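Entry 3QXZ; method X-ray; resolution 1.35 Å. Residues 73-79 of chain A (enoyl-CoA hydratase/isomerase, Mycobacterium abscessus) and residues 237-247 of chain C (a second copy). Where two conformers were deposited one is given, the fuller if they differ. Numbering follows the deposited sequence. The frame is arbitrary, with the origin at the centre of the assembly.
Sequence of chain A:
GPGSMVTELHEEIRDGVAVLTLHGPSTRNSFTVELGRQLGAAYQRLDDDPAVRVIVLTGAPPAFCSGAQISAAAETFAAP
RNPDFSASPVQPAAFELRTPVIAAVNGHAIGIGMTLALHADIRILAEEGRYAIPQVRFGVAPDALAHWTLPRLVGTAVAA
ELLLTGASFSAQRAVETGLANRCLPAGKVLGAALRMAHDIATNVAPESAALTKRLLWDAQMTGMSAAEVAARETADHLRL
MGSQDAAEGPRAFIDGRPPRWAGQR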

# COMPACT_ATOMS: atom_id res chain seq x y z
N ALA A 73 20.96 -15.27 22.90
CA ALA A 73 21.35 -14.01 22.24
C ALA A 73 21.67 -12.83 23.18
O ALA A 73 21.73 -11.67 22.76
N ALA A 74 21.91 -13.14 24.44
CA ALA A 74 22.21 -12.13 25.45
C ALA A 74 23.57 -11.43 25.25
O ALA A 74 23.73 -10.24 25.57
N GLU A 75 24.54 -12.17 24.73
CA GLU A 75 25.90 -11.65 24.58
C GLU A 75 26.37 -11.76 23.15
O GLU A 75 27.47 -12.25 22.86
N THR A 76 25.52 -11.32 22.23
CA THR A 76 25.90 -11.29 20.83
C THR A 76 26.38 -9.88 20.57
O THR A 76 25.66 -9.03 20.04
N PHE A 77 27.62 -9.63 20.99
CA PHE A 77 28.32 -8.36 20.85
C PHE A 77 28.56 -8.03 19.39
O PHE A 77 28.72 -8.96 18.57
N ALA A 78 28.69 -6.75 19.07
CA ALA A 78 29.11 -6.35 17.76
C ALA A 78 30.65 -6.46 17.67
O ALA A 78 31.38 -5.45 17.73
N ALA A 79 31.15 -7.69 17.55
CA ALA A 79 32.58 -7.96 17.46
C ALA A 79 33.10 -7.56 16.09
O ALA A 79 32.49 -7.91 15.08
N HIS C 237 21.68 -2.03 13.34
CA HIS C 237 21.95 -3.20 14.19
C HIS C 237 23.30 -3.11 14.86
O HIS C 237 23.38 -3.40 16.06
N LEU C 238 24.34 -2.69 14.13
CA LEU C 238 25.66 -2.55 14.75
C LEU C 238 25.61 -1.54 15.91
O LEU C 238 26.22 -1.75 16.97
N ARG C 239 24.89 -0.43 15.72
CA ARG C 239 24.69 0.57 16.78
C ARG C 239 24.01 -0.07 17.99
O ARG C 239 24.49 0.07 19.13
N LEU C 240 22.92 -0.79 17.76
CA LEU C 240 22.11 -1.33 18.86
C LEU C 240 22.83 -2.47 19.56
O LEU C 240 22.75 -2.57 20.79
N MET C 241 23.55 -3.29 18.81
CA MET C 241 24.30 -4.39 19.42
C MET C 241 25.43 -3.87 20.31
O MET C 241 25.91 -4.58 21.21
N GLY C 242 25.85 -2.62 20.09
CA GLY C 242 26.85 -1.96 20.92
C GLY C 242 26.23 -1.18 22.08
O GLY C 242 26.91 -0.38 22.72
N SER C 243 24.94 -1.42 22.35
CA SER C 243 24.27 -0.70 23.42
C SER C 243 23.81 -1.64 24.54
O SER C 243 23.53 -2.82 24.32
N GLN C 244 23.75 -1.09 25.75
CA GLN C 244 23.37 -1.83 26.94
C GLN C 244 21.96 -2.43 26.80
O GLN C 244 21.71 -3.55 27.29
N ASP C 245 21.04 -1.73 26.13
CA ASP C 245 19.67 -2.23 26.05
C ASP C 245 19.57 -3.53 25.27
O ASP C 245 18.65 -4.32 25.52
N ALA C 246 20.50 -3.79 24.33
CA ALA C 246 20.54 -5.07 23.62
C ALA C 246 20.97 -6.23 24.52
O ALA C 246 20.66 -7.39 24.22
N ALA C 247 21.69 -5.94 25.61
CA ALA C 247 21.96 -6.96 26.63
C ALA C 247 20.75 -7.12 27.56
O ALA C 247 20.36 -8.25 27.89

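Contact between residues 73-79 of chain A, an irregular segment without helix or strand, and residues 237-247 of chain C, where two helical pieces are joined by a turn. The two stretches bury 297 Å² in total, and no direct hydrogen bond crosses between them; methyl groups, backbone carbonyls and one bridging water make the junction. At A:Ala73 the methyl points sideways and A:Ala73 CB comes no nearer to chain C than 6.9 Å, at C:Ala246 O, so the residue contributes through its backbone: A:Ala73 O accepts a hydrogen bond from water 1 (2.9 Å to the water O), and the same water lies 3.0 Å from C:Ala246 O, to which it also donates. Two carbonyls that cannot bond to each other are thus linked by a shared donor, although the water has more acceptors in reach than protons once atoms elsewhere are counted. A:Ala74 also turns its CB sideways and meets chain C through its carbonyl, with A:Ala74 O 3.9 Å from C:Ala247 CA; here the backbones come close, the two CA atoms of A:Ala74 and C:Ala247 being 5.3 Å apart. A:Glu75 directs its CB away; its chain, m at both chi1 and chi2, bends so that its end comes nearer, yet it makes no contact. A:Thr76, chi1 m, points sideways and touches the tip of C:Met241: A:Thr76 O lies 3.7 Å from C:Met241 CE, and A:Thr76 CG2 lies 4.3 Å from that same CE. The methionine CB points toward chain A, and its m, t, p rotamer (chi1 to chi3) carries the terminal methyl along the chain A backbone, where A:Phe77 O is 4.1 Å from C:Met241 CE. The CB of A:Phe77 (chi1 m) points away, and its side chain comes no nearer than 5.4 Å, from A:Phe77 CB to C:Met241 O. A:Ala78 is the residue of this segment whose CB points toward chain C, and it has the largest covered area on the chain A side. Its methyl packs against C:Met241 and C:Leu238: A:Ala78 CB is 3.9 Å from C:Met241 CB, 4.0 Å from C:Leu238 O and 4.5 Å from C:Leu238 CD2. C:Leu238 (m, t) starts sideways, but its end comes nearer to chain A. C:Gly242 N, 4.5 Å from A:Ala78 CB, donates weak hydrogen bonds to C:Leu238 O (3.3 Å) and C:Arg239 O (3.2 Å). Nearby, C:Ser243 OG donates to C:Arg239 O (3.0 Å), tying the turn to the helix without touching chain A. A:Ala79 points its CB away and ends the segment clear of chain C.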

# COMPACT_ATOMS: atom_id res chain seq x y z
CB ALA A 73 20.29 -13.60 21.21
CB ALA A 74 22.14 -12.76 26.84
CB GLU A 75 26.86 -12.39 25.51
CG GLU A 75 26.47 -12.36 27.00
CD GLU A 75 26.51 -10.96 27.62
OE1 GLU A 75 27.07 -10.04 27.02
OE2 GLU A 75 25.99 -10.77 28.73
CB THR A 76 24.75 -11.66 19.90
OG1 THR A 76 24.15 -12.89 20.35
CG2 THR A 76 25.26 -11.85 18.46
CB PHE A 77 29.71 -8.43 21.53
CG PHE A 77 29.71 -9.00 22.93
CD1 PHE A 77 29.36 -8.20 24.02
CD2 PHE A 77 30.11 -10.32 23.17
CE1 PHE A 77 29.38 -8.71 25.32
CE2 PHE A 77 30.14 -10.85 24.46
CZ PHE A 77 29.78 -10.04 25.55
CB ALA A 78 28.63 -4.93 17.47
CB ALA A 79 32.88 -9.43 17.72
CB HIS C 237 21.82 -4.50 13.42
CG HIS C 237 20.44 -5.07 13.47
ND1 HIS C 237 19.38 -4.52 12.79
CD2 HIS C 237 19.95 -6.13 14.15
CE1 HIS C 237 18.28 -5.22 13.06
NE2 HIS C 237 18.61 -6.21 13.88
CB LEU C 238 26.71 -2.14 13.72
CG LEU C 238 27.02 -3.13 12.59
CD1 LEU C 238 27.97 -2.50 11.57
CD2 LEU C 238 27.58 -4.43 13.14
CB ARG C 239 23.85 1.77 16.31
CG ARG C 239 24.52 2.68 15.30
CD ARG C 239 23.62 3.85 14.95
NE ARG C 239 24.20 4.68 13.91
CZ ARG C 239 24.97 5.74 14.14
NH1 ARG C 239 25.25 6.11 15.39
NH2 ARG C 239 25.45 6.43 13.10
CB LEU C 240 20.74 -1.75 18.35
CG LEU C 240 19.90 -0.60 17.76
CD1 LEU C 240 18.72 -1.15 16.98
CD2 LEU C 240 19.39 0.31 18.88
CB MET C 241 24.86 -5.29 18.32
CG MET C 241 23.74 -6.07 17.63
SD MET C 241 24.17 -6.75 16.00
CE MET C 241 25.29 -8.05 16.46
CB SER C 243 23.13 0.14 22.83
OG SER C 243 23.68 1.02 21.85
CB GLN C 244 23.50 -0.89 28.15
CG GLN C 244 22.53 -1.10 29.30
CD GLN C 244 22.76 -2.40 30.04
OE1 GLN C 244 23.82 -3.01 29.94
NE2 GLN C 244 21.74 -2.83 30.78
CB ASP C 245 18.73 -1.17 25.48
CG ASP C 245 18.46 -0.03 26.46
OD1 ASP C 245 18.75 -0.18 27.68
OD2 ASP C 245 17.92 1.03 26.07
CB ALA C 246 21.43 -4.99 22.40
CB ALA C 247 23.22 -6.57 27.45
O HOH W 1 22.68 -8.98 22.69